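Local atomic coordinates of AgaA (Rhizobium radiobacter, PDB entry 6HLX), a protein that binds the opine agropinic acid as the periplasmic substrate-binding component of an ABC import system. Residues Tyr263-Arg267 / Ser268-Asn272. Sequence-based numbering, arbitrary orientation.
Sequences YAVDR and SAIIN. With ZN (zinc ion), chain O.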
# COMPACT_ATOMS: atom_id res chain seq x y z
N TYR A 263 -12.83 17.34 13.45
CA TYR A 263 -13.65 17.54 14.67
C TYR A 263 -15.10 17.08 14.49
O TYR A 263 -15.79 16.79 15.48
CB TYR A 263 -13.63 19.04 15.10
CG TYR A 263 -12.39 19.46 15.85
CD1 TYR A 263 -12.17 19.06 17.17
CD2 TYR A 263 -11.44 20.29 15.26
CE1 TYR A 263 -11.04 19.47 17.88
CE2 TYR A 263 -10.30 20.71 15.96
CZ TYR A 263 -10.11 20.29 17.26
OH TYR A 263 -8.99 20.67 17.95
N ALA A 264 -15.61 17.10 13.24
CA ALA A 264 -17.01 16.81 12.95
C ALA A 264 -17.36 15.34 12.79
O ALA A 264 -18.53 14.98 12.93
CB ALA A 264 -17.46 17.55 11.70
N VAL A 265 -16.38 14.51 12.41
CA VAL A 265 -16.70 13.11 12.14
C VAL A 265 -16.58 12.25 13.39
O VAL A 265 -15.48 12.08 13.90
CB VAL A 265 -15.89 12.55 10.95
CG1 VAL A 265 -16.26 11.08 10.68
CG2 VAL A 265 -16.09 13.38 9.69
N ASP A 266 -17.72 11.70 13.86
CA ASP A 266 -17.69 10.81 15.00
C ASP A 266 -17.04 9.49 14.56
O ASP A 266 -17.51 8.84 13.62
CB ASP A 266 -19.08 10.52 15.56
CG ASP A 266 -18.94 9.84 16.89
OD1 ASP A 266 -18.83 10.56 17.92
OD2 ASP A 266 -18.88 8.59 16.91
N ARG A 267 -15.96 9.11 15.23
CA ARG A 267 -15.20 7.93 14.84
C ARG A 267 -15.91 6.62 15.16
O ARG A 267 -15.76 5.64 14.41
CB ARG A 267 -13.80 7.99 15.42
CG ARG A 267 -13.01 9.08 14.69
CD ARG A 267 -12.11 9.80 15.61
NE ARG A 267 -11.26 10.76 14.89
CZ ARG A 267 -11.52 12.05 14.73
NH1 ARG A 267 -12.67 12.56 15.17
NH2 ARG A 267 -10.66 12.83 14.10
N SER A 268 -16.75 6.60 16.22
CA SER A 268 -17.53 5.39 16.52
C SER A 268 -18.58 5.14 15.46
O SER A 268 -18.94 3.99 15.25
CB SER A 268 -18.19 5.49 17.90
OG SER A 268 -17.19 5.60 18.90
N ALA A 269 -19.09 6.20 14.77
CA ALA A 269 -20.08 6.02 13.70
C ALA A 269 -19.44 5.22 12.57
O ALA A 269 -20.08 4.32 12.04
CB ALA A 269 -20.58 7.37 13.18
N ILE A 270 -18.17 5.50 12.25
CA ILE A 270 -17.47 4.73 11.20
C ILE A 270 -17.22 3.29 11.67
O ILE A 270 -17.57 2.35 10.95
CB ILE A 270 -16.16 5.43 10.73
CG1 ILE A 270 -16.49 6.78 10.04
CG2 ILE A 270 -15.37 4.49 9.79
CD1 ILE A 270 -15.28 7.65 9.80
N ILE A 271 -16.64 3.11 12.86
CA ILE A 271 -16.32 1.78 13.41
C ILE A 271 -17.57 0.89 13.48
O ILE A 271 -17.53 -0.26 13.03
CB ILE A 271 -15.60 1.90 14.79
CG1 ILE A 271 -14.21 2.58 14.62
CG2 ILE A 271 -15.47 0.53 15.49
CD1 ILE A 271 -13.61 3.14 15.91
N ASN A 272 -18.68 1.42 14.04
CA ASN A 272 -19.91 0.66 14.24
C ASN A 272 -20.71 0.40 12.98
O ASN A 272 -21.34 -0.65 12.89
CB ASN A 272 -20.80 1.31 15.33
CG ASN A 272 -20.13 1.30 16.69
OD1 ASN A 272 -19.30 0.44 16.99
ND2 ASN A 272 -20.47 2.26 17.55
ZN ZN O . -18.42 9.47 19.42
O HOH W 1 -19.58 7.93 19.73
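D266 is the N-cap of helix 267-274. Its carboxylate oxygen OD2 reaches forward to the first turn and meets two backbone N-H groups, those of S268 and A269. The bond from A269 N to D266 OD2 measures 3.2 Å and uses the anti lone pair, the one turned away from OD1. S268 N lies 3.0 Å from D266 OD2, but its N-H points poorly (121°), so this bond is weak. With chi1 at -168°, CG of D266 lies opposite its own N and beside the carbonyl carbon, which brings the carboxylate alongside the S268 and A269 amides. The other oxygen, D266 OD1, binds a zinc ion at 1.9 Å. A water on the same zinc donates to D266 OD2 at 3.0 Å. One carboxylate thus serves metal, water and helix end.

Behind the cap, the helix takes up its regular bonding. I271 N donates to R267 O at 3.1 Å, nearly straight at 174°. On the buried side, V265 CG1 packs against I270 CD1 at 3.7 Å. F449 of strand 446-451 and helix 333-347 cover this pair. R267 opens this helix, and its NH1 bonds to A262 O in the preceding helix.

E345 accepts from D266 N and so helps to position the cap residue. V265 and D266 link helices 255-264 and 267-274. The side chain of I270 lies about 11 Å from bound agropinic acid. The negative carboxylate at the helix N-terminus probably gains from the helix dipole, while the zinc would draw charge toward OD1 and favour the ionised form.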